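PDB 4MDY: periplasmic binding protein from Mycobacterium smegmatis, which probably binds an iron-containing or related solute outside the cytoplasmic membrane and delivers it to an ABC transporter. Local coordinates for residues Asp98-Thr103 and Ala119-Gln124; Arg32-Gly37 and Ala93-Asp98. All blocks are in the same frame, centred on the assembly; numbering follows the deposited sequence.

Overall arrangement
Both contacts belong to one parallel sheet, in which strand 99-102 runs in the middle with strand 33-35 along one edge and strand 121-123 along the other. Their centres lie about 8 Å apart, on the same side of the chain's centre. Contact 1 pairs the central strand with 121-123, the two being connected along the chain by the crossover helix 109-116; contact 2 joins the chain leading into the central strand, just after helix 89-94, to the start of strand 33-35. D98 is common to both. Direct links tie them further: V101 O lies 2.8 Å from A36 N, V101 N lies 2.8 Å from V34 O, and A119 CB packs 3.6 Å from P97 O.

Contact 1: Asp98-Thr103 and Ala119-Gln124; sequences DLIVAT and APTVAQ
I100 is gripped on both of its backbone polar atoms by the neighbouring strand: its N donates to P120 O at 2.9 Å, and its O accepts from V122 N at 2.8 Å, both bonds nearly straight. A102 N then donates to V122 O at 2.8 Å, a more bent bond. I100 thus bonds the two residues flanking T121, and V122 the two flanking V101, the parallel ladder in which one residue bonds both neighbours of its partner; the two short strands diverge by only 15°. T121 CA adds a CH...O contact to I100 O. The hydroxyl of T121, anti to its own carbonyl carbon, turns back to bond A119 O, while its OG1 also rests 3.7 Å from I100 CB.

Packing differs on the two faces. On the face of V101 and V122, V122 CG2 meets the tip of L99, CD1, at 3.9 Å; with L99 CG anti to the backbone N (chi1 -175°), chi2 (69°) then turns CD1 toward P120 O, alongside P120 CB. V122 CG1 touches T103 CG2. On the other face I100 CD1 extends over A119 CB. Helix 134-144 covers the first face through I140, I141 and A144, and helix 109-116, the crossover helix, covers the second through L115 and Y112.

In this right-handed beta-alpha-beta unit, main-chain hydrogen bonds fix the strand register and largely buried aliphatic groups seal both faces under helices. Among the buried polar groups, A119 O satisfies T121 OG1 and L107 O satisfies Q124 NE2, whereas Q124 N has no partner in the model.

Contact 2: Arg32-Gly37 and Ala93-Asp98; sequences RVVSAG and AALKPD
R32 reaches the end of helix 89-94 by a bend in its side chain: CG leaves anti to the carbonyl carbon (chi1 -67°), the chain runs extended through chi2, and a turn at chi3 (69°) swings the guanidinium onto the carbonyls of L95 and K96. NE and NH2 together take the single L95 O side-on, NH2 at 2.9 Å and NE at 3.3 Å from that oxygen. NE also donates to K96 O at 3.1 Å, so its hydrogen is shared between two acceptors; both carbonyl oxygens lie close to the guanidinium plane, at its edge. Positive charge thus meets the carbonyl-rich end of the helix, which is consistent with a favourable interaction with its dipole.

A second grip ties the backbone of R32 to D98. R32 N donates to D98 OD1 at 2.8 Å, met from above the carboxylate plane, and D98 N returns a bond to R32 O at 2.9 Å. The other carboxylate oxygen, OD2, is taken by Q31 N. Farther along the strand, V34 CG2 packs against P97 CB at 3.5 Å, with CG of the same ring a little farther off, and only loosely meets L95 CD1.

K96, with positive phi, ends the helical run, and P97 then leads the chain into strand 99-102. V34 and L95 also touch strand 79-81, at L81 and A79, while on its other side strand 33-35 packs V33 and S35 against helix 40-46.

Contact 1: Asp98-Thr103 and Ala119-Gln124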
ATOM      1  N   ASP A  98     -16.265   6.548  17.274  1.00 25.87           N
ATOM      2  CA  ASP A  98     -15.770   7.804  17.843  1.00 25.35           C
ATOM      3  C   ASP A  98     -14.549   8.342  17.078  1.00 23.65           C
ATOM      4  O   ASP A  98     -14.043   9.411  17.394  1.00 23.71           O
ATOM      5  CB  ASP A  98     -15.512   7.687  19.353  1.00 28.65           C
ATOM      6  CG  ASP A  98     -14.421   6.687  19.712  1.00 29.32           C
ATOM      7  OD1 ASP A  98     -13.858   6.019  18.812  1.00 31.79           O
ATOM      8  OD2 ASP A  98     -14.130   6.560  20.928  1.00 27.93           O
ATOM      9  N   LEU A  99     -14.088   7.595  16.072  1.00 22.17           N
ATOM     10  CA  LEU A  99     -13.083   8.097  15.128  1.00 18.54           C
ATOM     11  C   LEU A  99     -13.267   7.427  13.778  1.00 17.65           C
ATOM     12  O   LEU A  99     -13.433   6.203  13.695  1.00 19.73           O
ATOM     13  CB  LEU A  99     -11.660   7.840  15.628  1.00 17.76           C
ATOM     14  CG  LEU A  99     -10.538   8.443  14.758  1.00 17.78           C
ATOM     15  CD1 LEU A  99     -10.515   9.964  14.838  1.00 19.29           C
ATOM     16  CD2 LEU A  99      -9.177   7.906  15.167  1.00 18.07           C
ATOM     17  N   ILE A 100     -13.236   8.231  12.726  1.00 16.49           N
ATOM     18  CA  ILE A 100     -13.314   7.727  11.370  1.00 19.20           C
ATOM     19  C   ILE A 100     -12.010   8.064  10.668  1.00 18.13           C
ATOM     20  O   ILE A 100     -11.666   9.238  10.519  1.00 17.71           O
ATOM     21  CB  ILE A 100     -14.504   8.336  10.603  1.00 20.75           C
ATOM     22  CG1 ILE A 100     -15.824   7.989  11.309  1.00 20.22           C
ATOM     23  CG2 ILE A 100     -14.546   7.814   9.172  1.00 20.28           C
ATOM     24  CD1 ILE A 100     -16.997   8.834  10.858  1.00 21.15           C
ATOM     25  N   VAL A 101     -11.288   7.036  10.242  1.00 17.40           N
ATOM     26  CA  VAL A 101     -10.052   7.222   9.515  1.00 17.37           C
ATOM     27  C   VAL A 101     -10.313   7.042   8.027  1.00 18.23           C
ATOM     28  O   VAL A 101     -10.698   5.949   7.574  1.00 21.28           O
ATOM     29  CB  VAL A 101      -8.966   6.250  10.002  1.00 17.56           C
ATOM     30  CG1 VAL A 101      -7.669   6.499   9.259  1.00 18.85           C
ATOM     31  CG2 VAL A 101      -8.748   6.407  11.499  1.00 17.84           C
ATOM     32  N   ALA A 102     -10.109   8.126   7.273  1.00 16.80           N
ATOM     33  CA  ALA A 102     -10.382   8.137   5.845  1.00 18.84           C
ATOM     34  C   ALA A 102      -9.315   8.910   5.074  1.00 17.37           C
ATOM     35  O   ALA A 102      -9.597   9.911   4.413  1.00 16.81           O
ATOM     36  CB  ALA A 102     -11.771   8.700   5.572  1.00 18.27           C
ATOM     37  N   THR A 103      -8.084   8.419   5.151  1.00 18.42           N
ATOM     38  CA  THR A 103      -6.962   9.053   4.472  1.00 17.81           C
ATOM     39  C   THR A 103      -6.774   8.497   3.060  1.00 17.29           C
ATOM     40  O   THR A 103      -6.178   9.156   2.215  1.00 16.55           O
ATOM     41  CB  THR A 103      -5.653   8.866   5.270  1.00 17.85           C
ATOM     42  OG1 THR A 103      -5.363   7.470   5.398  1.00 19.38           O
ATOM     43  CG2 THR A 103      -5.773   9.472   6.645  1.00 19.52           C
ATOM     44  N   ALA A 119     -18.467  11.618  13.609  1.00 24.98           N
ATOM     45  CA  ALA A 119     -17.369  11.588  14.554  1.00 22.78           C
ATOM     46  C   ALA A 119     -16.169  12.330  13.986  1.00 22.00           C
ATOM     47  O   ALA A 119     -16.109  12.601  12.787  1.00 18.14           O
ATOM     48  CB  ALA A 119     -16.988  10.149  14.882  1.00 23.23           C
ATOM     49  N   PRO A 120     -15.205  12.660  14.853  1.00 20.92           N
ATOM     50  CA  PRO A 120     -13.942  13.190  14.352  1.00 20.63           C
ATOM     51  C   PRO A 120     -13.396  12.321  13.222  1.00 18.66           C
ATOM     52  O   PRO A 120     -13.334  11.093  13.349  1.00 20.34           O
ATOM     53  CB  PRO A 120     -13.040  13.136  15.579  1.00 21.53           C
ATOM     54  CG  PRO A 120     -13.972  13.334  16.725  1.00 21.62           C
ATOM     55  CD  PRO A 120     -15.245  12.628  16.326  1.00 22.26           C
ATOM     56  N   THR A 121     -13.030  12.964  12.121  1.00 18.72           N
ATOM     57  CA  THR A 121     -12.681  12.271  10.895  1.00 19.07           C
ATOM     58  C   THR A 121     -11.291  12.719  10.456  1.00 18.91           C
ATOM     59  O   THR A 121     -11.005  13.921  10.397  1.00 20.63           O
ATOM     60  CB  THR A 121     -13.735  12.552   9.808  1.00 19.29           C
ATOM     61  OG1 THR A 121     -14.987  11.972  10.204  1.00 22.30           O
ATOM     62  CG2 THR A 121     -13.325  11.982   8.462  1.00 20.47           C
ATOM     63  N   VAL A 122     -10.432  11.743  10.172  1.00 19.15           N
ATOM     64  CA  VAL A 122      -9.056  12.001   9.745  1.00 19.60           C
ATOM     65  C   VAL A 122      -8.985  11.843   8.232  1.00 18.34           C
ATOM     66  O   VAL A 122      -9.204  10.745   7.704  1.00 17.75           O
ATOM     67  CB  VAL A 122      -8.049  11.027  10.400  1.00 19.87           C
ATOM     68  CG1 VAL A 122      -6.615  11.425  10.045  1.00 19.78           C
ATOM     69  CG2 VAL A 122      -8.229  10.983  11.908  1.00 21.51           C
ATOM     70  N   ALA A 123      -8.674  12.944   7.548  1.00 19.92           N
ATOM     71  CA  ALA A 123      -8.569  12.983   6.094  1.00 21.09           C
ATOM     72  C   ALA A 123      -7.125  12.908   5.618  1.00 19.97           C
ATOM     73  O   ALA A 123      -6.174  13.027   6.405  1.00 18.81           O
ATOM     74  CB  ALA A 123      -9.209  14.259   5.557  1.00 21.07           C
ATOM     75  N   GLN A 124      -6.976  12.729   4.311  1.00 20.31           N
ATOM     76  CA  GLN A 124      -5.684  12.843   3.652  1.00 21.07           C
ATOM     77  C   GLN A 124      -5.042  14.189   4.009  1.00 21.34           C
ATOM     78  O   GLN A 124      -5.737  15.170   4.304  1.00 19.56           O
ATOM     79  CB  GLN A 124      -5.819  12.690   2.133  1.00 20.84           C
ATOM     80  CG  GLN A 124      -6.608  13.792   1.428  1.00 21.91           C
ATOM     81  CD  GLN A 124      -8.093  13.494   1.292  1.00 23.74           C
ATOM     82  OE1 GLN A 124      -8.685  12.786   2.112  1.00 22.41           O
ATOM     83  NE2 GLN A 124      -8.701  14.036   0.248  1.00 24.16           N
TER

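Contact 2: Arg32-Gly37 and Ala93-Asp98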
ATOM      1  N   ARG A  32     -13.913   3.264  19.444  1.00 21.99           N
ATOM      2  CA  ARG A  32     -14.584   2.673  18.296  1.00 22.08           C
ATOM      3  C   ARG A  32     -14.120   3.316  16.984  1.00 19.49           C
ATOM      4  O   ARG A  32     -14.716   4.281  16.499  1.00 21.70           O
ATOM      5  CB  ARG A  32     -16.104   2.829  18.442  1.00 22.58           C
ATOM      6  CG  ARG A  32     -16.705   2.030  19.586  1.00 24.01           C
ATOM      7  CD  ARG A  32     -18.207   2.254  19.685  1.00 24.11           C
ATOM      8  NE  ARG A  32     -18.953   1.662  18.567  1.00 25.08           N
ATOM      9  CZ  ARG A  32     -19.214   0.363  18.434  1.00 29.15           C
ATOM     10  NH1 ARG A  32     -18.783  -0.510  19.340  1.00 31.13           N
ATOM     11  NH2 ARG A  32     -19.902  -0.073  17.384  1.00 33.66           N
ATOM     12  N   VAL A  33     -13.076   2.751  16.390  1.00 17.16           N
ATOM     13  CA  VAL A  33     -12.497   3.307  15.179  1.00 16.75           C
ATOM     14  C   VAL A  33     -12.990   2.601  13.910  1.00 16.20           C
ATOM     15  O   VAL A  33     -12.904   1.376  13.782  1.00 17.33           O
ATOM     16  CB  VAL A  33     -10.953   3.237  15.222  1.00 17.05           C
ATOM     17  CG1 VAL A  33     -10.358   3.940  14.016  1.00 18.17           C
ATOM     18  CG2 VAL A  33     -10.423   3.860  16.500  1.00 17.05           C
ATOM     19  N   VAL A  34     -13.481   3.395  12.970  1.00 16.55           N
ATOM     20  CA  VAL A  34     -13.814   2.924  11.638  1.00 17.84           C
ATOM     21  C   VAL A  34     -12.682   3.240  10.661  1.00 18.11           C
ATOM     22  O   VAL A  34     -12.266   4.397  10.526  1.00 22.17           O
ATOM     23  CB  VAL A  34     -15.107   3.582  11.141  1.00 18.01           C
ATOM     24  CG1 VAL A  34     -15.269   3.401   9.644  1.00 18.10           C
ATOM     25  CG2 VAL A  34     -16.302   3.025  11.900  1.00 18.73           C
ATOM     26  N   SER A  35     -12.199   2.199   9.980  1.00 19.19           N
ATOM     27  CA  SER A  35     -11.260   2.344   8.879  1.00 20.16           C
ATOM     28  C   SER A  35     -12.047   2.414   7.571  1.00 18.91           C
ATOM     29  O   SER A  35     -12.558   1.392   7.070  1.00 19.37           O
ATOM     30  CB  SER A  35     -10.277   1.181   8.850  1.00 20.77           C
ATOM     31  OG  SER A  35      -9.293   1.388   7.852  1.00 22.50           O
ATOM     32  N   ALA A  36     -12.149   3.623   7.023  1.00 18.48           N
ATOM     33  CA  ALA A  36     -13.022   3.891   5.888  1.00 19.99           C
ATOM     34  C   ALA A  36     -12.305   3.878   4.522  1.00 20.81           C
ATOM     35  O   ALA A  36     -12.960   3.944   3.471  1.00 20.68           O
ATOM     36  CB  ALA A  36     -13.753   5.214   6.100  1.00 19.55           C
ATOM     37  N   GLY A  37     -10.977   3.769   4.530  1.00 18.94           N
ATOM     38  CA  GLY A  37     -10.206   3.689   3.291  1.00 20.23           C
ATOM     39  C   GLY A  37      -9.612   2.317   3.024  1.00 20.00           C
ATOM     40  O   GLY A  37      -9.870   1.361   3.743  1.00 21.30           O
ATOM     41  N   ALA A  93     -22.354   5.712  10.104  1.00 22.66           N
ATOM     42  CA  ALA A  93     -23.171   6.298  11.176  1.00 26.06           C
ATOM     43  C   ALA A  93     -23.794   5.224  12.082  1.00 26.63           C
ATOM     44  O   ALA A  93     -23.787   5.351  13.312  1.00 26.67           O
ATOM     45  CB  ALA A  93     -24.248   7.197  10.586  1.00 26.87           C
ATOM     46  N   ALA A  94     -24.302   4.156  11.477  1.00 26.85           N
ATOM     47  CA  ALA A  94     -24.916   3.056  12.232  1.00 26.77           C
ATOM     48  C   ALA A  94     -23.915   2.306  13.117  1.00 25.82           C
ATOM     49  O   ALA A  94     -24.303   1.689  14.099  1.00 26.12           O
ATOM     50  CB  ALA A  94     -25.616   2.091  11.285  1.00 26.93           C
ATOM     51  N   LEU A  95     -22.631   2.363  12.773  1.00 26.42           N
ATOM     52  CA  LEU A  95     -21.581   1.755  13.588  1.00 27.27           C
ATOM     53  C   LEU A  95     -21.170   2.604  14.806  1.00 26.53           C
ATOM     54  O   LEU A  95     -20.414   2.138  15.660  1.00 25.11           O
ATOM     55  CB  LEU A  95     -20.358   1.419  12.721  1.00 27.68           C
ATOM     56  CG  LEU A  95     -20.602   0.319  11.680  1.00 31.12           C
ATOM     57  CD1 LEU A  95     -19.560   0.360  10.570  1.00 34.22           C
ATOM     58  CD2 LEU A  95     -20.638  -1.056  12.332  1.00 31.46           C
ATOM     59  N   LYS A  96     -21.668   3.837  14.894  1.00 24.23           N
ATOM     60  CA  LYS A  96     -21.466   4.676  16.081  1.00 28.76           C
ATOM     61  C   LYS A  96     -19.990   4.805  16.466  1.00 24.20           C
ATOM     62  O   LYS A  96     -19.621   4.580  17.612  1.00 24.39           O
ATOM     63  CB  LYS A  96     -22.259   4.124  17.276  1.00 32.67           C
ATOM     64  CG  LYS A  96     -23.758   4.050  17.055  1.00 38.89           C
ATOM     65  CD  LYS A  96     -24.377   5.436  17.068  1.00 45.45           C
ATOM     66  CE  LYS A  96     -25.885   5.365  16.918  1.00 51.09           C
ATOM     67  NZ  LYS A  96     -26.480   6.720  16.760  1.00 56.80           N
ATOM     68  N   PRO A  97     -19.140   5.164  15.505  1.00 22.68           N
ATOM     69  CA  PRO A  97     -17.717   5.254  15.819  1.00 23.60           C
ATOM     70  C   PRO A  97     -17.432   6.497  16.641  1.00 23.31           C
ATOM     71  O   PRO A  97     -18.281   7.382  16.720  1.00 23.07           O
ATOM     72  CB  PRO A  97     -17.075   5.365  14.444  1.00 23.84           C
ATOM     73  CG  PRO A  97     -18.100   6.056  13.606  1.00 23.91           C
ATOM     74  CD  PRO A  97     -19.443   5.652  14.149  1.00 24.84           C
ATOM     75  N   ASP A  98     -16.265   6.548  17.274  1.00 25.87           N
ATOM     76  CA  ASP A  98     -15.770   7.804  17.843  1.00 25.35           C
ATOM     77  C   ASP A  98     -14.549   8.342  17.078  1.00 23.65           C
ATOM     78  O   ASP A  98     -14.043   9.411  17.394  1.00 23.71           O
ATOM     79  CB  ASP A  98     -15.512   7.687  19.353  1.00 28.65           C
ATOM     80  CG  ASP A  98     -14.421   6.687  19.712  1.00 29.32           C
ATOM     81  OD1 ASP A  98     -13.858   6.019  18.812  1.00 31.79           O
ATOM     82  OD2 ASP A  98     -14.130   6.560  20.928  1.00 27.93           O
TER